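Local coordinates for putative exonuclease (Eubacterium rectale, PDB 3L0A), which binds a zinc ion and probably acts as a hydrolase, perhaps an exonuclease, of the PDDEXK-like clan, at residues K16-V21 and G125-I130; F192-T197 and I204-V209. All coordinates share one frame; numbering follows the deposited sequence.

Contact 1. Residues K16-V21 and G125-I130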
loop_
_atom_site.group_PDB
_atom_site.type_symbol
_atom_site.label_atom_id
_atom_site.label_comp_id
_atom_site.label_asym_id
_atom_site.label_seq_id
_atom_site.Cartn_x
_atom_site.Cartn_y
_atom_site.Cartn_z
ATOM N N LYS A 16 9.111 36.350 -6.588
ATOM C CA LYS A 16 9.159 37.364 -5.551
ATOM C C LYS A 16 8.154 38.466 -5.866
ATOM O O LYS A 16 7.415 38.900 -4.988
ATOM C CB LYS A 16 10.585 37.918 -5.389
ATOM C CG LYS A 16 11.548 36.936 -4.656
ATOM C CD LYS A 16 12.833 37.607 -4.075
ATOM C CE LYS A 16 13.379 36.796 -2.882
ATOM N NZ LYS A 16 14.861 36.903 -2.649
ATOM N N GLU A 17 8.111 38.901 -7.122
ATOM C CA GLU A 17 7.190 39.976 -7.554
ATOM C C GLU A 17 5.708 39.527 -7.672
ATOM O O GLU A 17 4.788 40.331 -7.505
ATOM C CB GLU A 17 7.670 40.611 -8.884
ATOM C CG GLU A 17 7.274 42.086 -9.056
ATOM C CD GLU A 17 7.909 42.747 -10.293
ATOM O OE1 GLU A 17 9.164 42.765 -10.383
ATOM O OE2 GLU A 17 7.154 43.261 -11.170
ATOM N N TYR A 18 5.469 38.252 -7.947
ATOM C CA TYR A 18 4.110 37.799 -8.168
ATOM C C TYR A 18 3.728 36.612 -7.279
ATOM O O TYR A 18 4.367 35.567 -7.346
ATOM C CB TYR A 18 3.947 37.427 -9.645
ATOM C CG TYR A 18 4.094 38.587 -10.651
ATOM C CD1 TYR A 18 3.041 39.481 -10.895
ATOM C CD2 TYR A 18 5.256 38.750 -11.391
ATOM C CE1 TYR A 18 3.168 40.532 -11.829
ATOM C CE2 TYR A 18 5.386 39.791 -12.324
ATOM C CZ TYR A 18 4.341 40.676 -12.535
ATOM O OH TYR A 18 4.488 41.685 -13.454
HETATM N N MSE A 19 2.684 36.766 -6.457
HETATM C CA MSE A 19 2.040 35.616 -5.806
HETATM C C MSE A 19 1.450 34.744 -6.922
HETATM O O MSE A 19 1.116 35.239 -8.000
HETATM C CB MSE A 19 0.930 36.081 -4.855
HETATM C CG MSE A 19 0.138 34.983 -4.136
HETATM SE SE MSE A 19 1.190 33.890 -2.983
HETATM C CE MSE A 19 2.243 35.291 -2.177
ATOM N N SER A 20 1.343 33.451 -6.667
ATOM C CA SER A 20 0.818 32.544 -7.640
ATOM C C SER A 20 -0.014 31.518 -6.905
ATOM O O SER A 20 0.056 31.405 -5.670
ATOM C CB SER A 20 1.952 31.843 -8.407
ATOM O OG SER A 20 2.423 30.667 -7.744
ATOM N N VAL A 21 -0.812 30.768 -7.652
ATOM C CA VAL A 21 -1.619 29.754 -7.008
ATOM C C VAL A 21 -0.700 28.780 -6.290
ATOM O O VAL A 21 -1.000 28.336 -5.187
ATOM C CB VAL A 21 -2.483 28.991 -8.003
ATOM C CG1 VAL A 21 -2.954 27.629 -7.370
ATOM C CG2 VAL A 21 -3.646 29.856 -8.434
ATOM N N GLY A 125 -3.886 42.339 -1.770
ATOM C CA GLY A 125 -2.600 42.868 -1.272
ATOM C C GLY A 125 -1.424 42.776 -2.236
ATOM O O GLY A 125 -0.593 43.670 -2.278
ATOM N N ALA A 126 -1.356 41.726 -3.041
ATOM C CA ALA A 126 -0.204 41.539 -3.939
ATOM C C ALA A 126 -0.598 41.550 -5.413
ATOM O O ALA A 126 -1.780 41.458 -5.768
ATOM C CB ALA A 126 0.541 40.208 -3.608
ATOM N N LYS A 127 0.424 41.648 -6.258
ATOM C CA LYS A 127 0.303 41.302 -7.660
ATOM C C LYS A 127 0.292 39.763 -7.723
ATOM O O LYS A 127 0.948 39.118 -6.901
ATOM C CB LYS A 127 1.508 41.838 -8.444
ATOM C CG LYS A 127 1.801 43.313 -8.279
ATOM C CD LYS A 127 2.989 43.771 -9.146
ATOM C CE LYS A 127 2.545 44.202 -10.552
ATOM N NZ LYS A 127 3.640 44.852 -11.365
ATOM N N TRP A 128 -0.445 39.182 -8.677
ATOM C CA TRP A 128 -0.466 37.725 -8.921
ATOM C C TRP A 128 -0.111 37.390 -10.372
ATOM O O TRP A 128 -0.152 38.257 -11.231
ATOM C CB TRP A 128 -1.852 37.147 -8.649
ATOM C CG TRP A 128 -2.274 37.098 -7.209
ATOM C CD1 TRP A 128 -2.499 38.163 -6.385
ATOM C CD2 TRP A 128 -2.571 35.926 -6.441
ATOM N NE1 TRP A 128 -2.892 37.733 -5.143
ATOM C CE2 TRP A 128 -2.947 36.366 -5.142
ATOM C CE3 TRP A 128 -2.531 34.551 -6.713
ATOM C CZ2 TRP A 128 -3.287 35.471 -4.101
ATOM C CZ3 TRP A 128 -2.863 33.641 -5.675
ATOM C CH2 TRP A 128 -3.242 34.114 -4.387
ATOM N N LYS A 129 0.224 36.125 -10.637
ATOM C CA LYS A 129 0.402 35.629 -12.007
ATOM C C LYS A 129 -0.324 34.306 -12.187
ATOM O O LYS A 129 -0.443 33.552 -11.254
ATOM C CB LYS A 129 1.874 35.404 -12.337
ATOM C CG LYS A 129 2.651 34.564 -11.337
ATOM C CD LYS A 129 4.107 34.471 -11.797
ATOM C CE LYS A 129 5.053 33.789 -10.786
ATOM N NZ LYS A 129 5.280 32.345 -11.091
ATOM N N ILE A 130 -0.816 34.065 -13.397
ATOM C CA ILE A 130 -1.410 32.772 -13.777
ATOM C C ILE A 130 -0.894 32.366 -15.152
ATOM O O ILE A 130 -0.436 33.215 -15.934
ATOM C CB ILE A 130 -2.960 32.816 -13.794
ATOM C CG1 ILE A 130 -3.459 33.850 -14.814
ATOM C CG2 ILE A 130 -3.529 33.148 -12.378
ATOM C CD1 ILE A 130 -4.774 33.455 -15.499
HETATM O O HOH W 1 -0.927 31.142 -10.272
#

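Contact 2. Residues F192-T197 and I204-V209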
loop_
_atom_site.group_PDB
_atom_site.type_symbol
_atom_site.label_atom_id
_atom_site.label_comp_id
_atom_site.label_asym_id
_atom_site.label_seq_id
_atom_site.Cartn_x
_atom_site.Cartn_y
_atom_site.Cartn_z
ATOM N N PHE A 192 -13.142 24.503 -16.039
ATOM C CA PHE A 192 -13.193 23.069 -16.272
ATOM C C PHE A 192 -11.813 22.445 -16.082
ATOM O O PHE A 192 -10.803 22.994 -16.538
ATOM C CB PHE A 192 -13.608 22.797 -17.702
ATOM C CG PHE A 192 -14.950 23.360 -18.080
ATOM C CD1 PHE A 192 -15.058 24.642 -18.605
ATOM C CD2 PHE A 192 -16.106 22.586 -17.944
ATOM C CE1 PHE A 192 -16.310 25.168 -18.961
ATOM C CE2 PHE A 192 -17.359 23.089 -18.339
ATOM C CZ PHE A 192 -17.454 24.390 -18.841
ATOM N N ILE A 193 -11.786 21.307 -15.403
ATOM C CA ILE A 193 -10.629 20.428 -15.347
ATOM C C ILE A 193 -10.804 19.338 -16.375
ATOM O O ILE A 193 -11.852 18.674 -16.438
ATOM C CB ILE A 193 -10.470 19.822 -13.945
ATOM C CG1 ILE A 193 -10.026 20.925 -12.965
ATOM C CG2 ILE A 193 -9.462 18.671 -13.963
ATOM C CD1 ILE A 193 -10.247 20.601 -11.492
ATOM N N ALA A 194 -9.812 19.186 -17.239
ATOM C CA ALA A 194 -9.850 18.140 -18.245
ATOM C C ALA A 194 -8.986 17.031 -17.667
ATOM O O ALA A 194 -7.760 17.066 -17.786
ATOM C CB ALA A 194 -9.298 18.656 -19.599
ATOM N N GLY A 195 -9.611 16.072 -16.994
ATOM C CA GLY A 195 -8.881 15.035 -16.304
ATOM C C GLY A 195 -8.672 13.744 -17.081
ATOM O O GLY A 195 -9.607 13.250 -17.765
ATOM N N ALA A 196 -7.466 13.175 -16.948
ATOM C CA ALA A 196 -7.170 11.832 -17.450
ATOM C C ALA A 196 -6.415 11.109 -16.377
ATOM O O ALA A 196 -5.691 11.735 -15.625
ATOM C CB ALA A 196 -6.363 11.894 -18.729
ATOM N N THR A 197 -6.607 9.793 -16.278
ATOM C CA THR A 197 -5.948 9.032 -15.248
ATOM C C THR A 197 -4.933 8.038 -15.776
ATOM O O THR A 197 -4.913 7.666 -16.960
ATOM C CB THR A 197 -6.937 8.274 -14.446
ATOM O OG1 THR A 197 -7.518 7.267 -15.276
ATOM C CG2 THR A 197 -8.039 9.197 -13.970
ATOM N N ILE A 204 -11.299 9.208 -18.643
ATOM C CA ILE A 204 -11.336 10.605 -19.087
ATOM C C ILE A 204 -12.677 11.284 -18.761
ATOM O O ILE A 204 -13.747 10.668 -18.991
ATOM C CB ILE A 204 -11.082 10.786 -20.644
ATOM C CG1 ILE A 204 -12.301 10.335 -21.472
ATOM C CG2 ILE A 204 -9.770 10.109 -21.079
ATOM C CD1 ILE A 204 -12.065 10.199 -22.954
ATOM N N ARG A 205 -12.597 12.552 -18.295
ATOM C CA ARG A 205 -13.746 13.405 -17.950
ATOM C C ARG A 205 -13.408 14.872 -18.135
ATOM O O ARG A 205 -12.301 15.295 -17.811
ATOM C CB ARG A 205 -14.119 13.279 -16.458
ATOM C CG ARG A 205 -14.698 11.980 -15.983
ATOM C CD ARG A 205 -15.961 11.621 -16.651
ATOM N NE ARG A 205 -16.492 10.354 -16.136
ATOM C CZ ARG A 205 -17.671 9.847 -16.516
ATOM N NH1 ARG A 205 -18.431 10.483 -17.406
ATOM N NH2 ARG A 205 -18.102 8.702 -16.004
ATOM N N ILE A 206 -14.388 15.652 -18.577
ATOM C CA ILE A 206 -14.403 17.109 -18.418
ATOM C C ILE A 206 -15.218 17.437 -17.168
ATOM O O ILE A 206 -16.382 17.055 -17.079
ATOM C CB ILE A 206 -15.042 17.794 -19.650
ATOM C CG1 ILE A 206 -14.159 17.629 -20.892
ATOM C CG2 ILE A 206 -15.204 19.278 -19.417
ATOM C CD1 ILE A 206 -12.621 18.081 -20.672
ATOM N N ILE A 207 -14.625 18.106 -16.176
ATOM C CA ILE A 207 -15.332 18.407 -14.929
ATOM C C ILE A 207 -15.499 19.924 -14.741
ATOM O O ILE A 207 -14.510 20.636 -14.567
ATOM C CB ILE A 207 -14.588 17.858 -13.734
ATOM C CG1 ILE A 207 -14.311 16.369 -13.921
ATOM C CG2 ILE A 207 -15.382 18.098 -12.414
ATOM C CD1 ILE A 207 -12.936 15.948 -13.594
ATOM N N HIS A 208 -16.744 20.402 -14.754
ATOM C CA HIS A 208 -17.060 21.810 -14.437
ATOM C C HIS A 208 -17.068 22.026 -12.916
ATOM O O HIS A 208 -17.842 21.384 -12.182
ATOM C CB HIS A 208 -18.401 22.155 -15.009
ATOM C CG HIS A 208 -18.779 23.600 -14.879
ATOM N ND1 HIS A 208 -20.032 24.068 -15.223
ATOM C CD2 HIS A 208 -18.089 24.668 -14.409
ATOM C CE1 HIS A 208 -20.092 25.363 -14.955
ATOM N NE2 HIS A 208 -18.933 25.744 -14.439
ATOM N N VAL A 209 -16.185 22.909 -12.454
ATOM C CA VAL A 209 -16.122 23.321 -11.040
ATOM C C VAL A 209 -16.944 24.608 -10.926
ATOM O O VAL A 209 -16.533 25.644 -11.418
ATOM C CB VAL A 209 -14.659 23.577 -10.599
ATOM C CG1 VAL A 209 -14.585 23.884 -9.106
ATOM C CG2 VAL A 209 -13.746 22.390 -10.964
#

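Contact 1. Residues K16-V21 and G125-I130
The carbonyl oxygen of Met19 is held twice by 125-130: Lys129 N donates to Met19 O at 2.9 Å, nearly in line with the carbonyl, and Trp128 CA makes a CA-H...O contact with Met19 O at 3.1 Å. Met19 N in turn donates to Lys127 O (3.0 Å), so the backbone of Met19 spans Lys127 and Lys129, the pattern of a parallel beta bridge. Two residues past Met19, a water accepts from Val21 N and donates to Lys129 O.

Beside this bridge, Met19, built as selenomethionine, lies next to Trp128, both side chains pointing the same way. With CG anti to the backbone N (chi1 178°), Met19 sets that methylene over one face of the indole, 3.3 Å from Met19 CG to the centroid of the Trp128 six-membered ring. SE reaches the ring obliquely, a Met-aromatic contact suited to a flexible, polarisable chain. Trp128 NE1 is satisfied by Leu123 O.

On the other face of the strand, Lys129 CG meets Tyr18 CB at 3.6 Å, while Lys129 NZ bonds Tyr9 O and Asn15 OD1; a lysine thus supplies both an apolar stem and a charged tip. The Tyr18 ring crosses Lys127, its CD1 3.7 Å from Lys127 CB, and its hydroxyl bonds Met2 O. Glu17 OE2, bonded to Met2 N, makes a long salt bridge to Lys127 NZ (3.9 Å).

The bridge adds 19-20 to strand 126-136; strand 114-123 pairs with that strand too, while helices 170-185 and 211-232 pack against Trp128.

Contact 2. Residues F192-T197 and I204-V209
Ile193 and Ile207 trade two backbone hydrogen bonds, Ile207 N to Ile193 O (2.8 Å) and Ile193 N to Ile207 O (2.9 Å). Gly195 and Arg205 repeat the exchange, with Gly195 N to Arg205 O at 2.9 Å. These two hydrogen-bonded pairs alternate with the non-hydrogen-bonded pairs Phe192-His208, Ala194-Ile206 and Ala196-Ile204, the regular antiparallel register of a beta hairpin. CA-H...O contacts supplement the ladder, the shortest from Phe192 CA to Ile207 O (3.2 Å).

The aromatic pair lies at one end. With Phe192 CG anti to its carbonyl carbon (chi1 -59°), the ring starts out on the side of His208, whose CD2 lies over one face of it, near the rim. The rings meet obliquely, planes 35° apart, and Phe192 CE2 approaches His208 CB to 3.6 Å. Tyr110 adds an edge-to-face contact with the Phe192 ring.

Aliphatic contacts occupy both faces. On the face with Phe192, Ile206 serves two neighbours: its CG2 touches Phe192 CD2 at 3.7 Å and its CD1 reaches Ala194 CB at 3.5 Å. The small alanine suits this place because the isoleucine end comes so near, and Phe107 of helix 105-110 packs on both. On the other face, Ile193 CD1 meets Val209 CG2 at 4.0 Å. An alanine at Phe192 would probably leave His208 CB and Ile206 CG2 without the ring that packs on them and open a gap beside Tyr110.

The end of Arg205 leads away from 192-197, close to the like-charged Arg251 of the second subunit. Backbone N and O of Ile193, Ile207, Gly195 and Arg205 are engaged within the hairpin, while Phe192, Ala194 and Ala196 bond outward to strand 140-147; the contact therefore combines directional bonding within the sheet with apolar cohesion on its faces.

Overall arrangement
Contact 1 closes before contact 2 opens along the chain, and the two lie on opposite sides of the chain's centre, their own centres 26 Å apart and their nearest atoms about 11 Å apart. They do not touch, yet both belong to one mixed sheet: strand 126-136 of contact 1 pairs antiparallel with strand 140-147, which pairs parallel with strand 191-197 of contact 2. Contact 1 thus ties the N-terminal region into the sheet, while the hairpin of contact 2 meets a second subunit, with which strand 204-209 continues the sheet in parallel pairing. Both lie away from the four-cysteine zinc site.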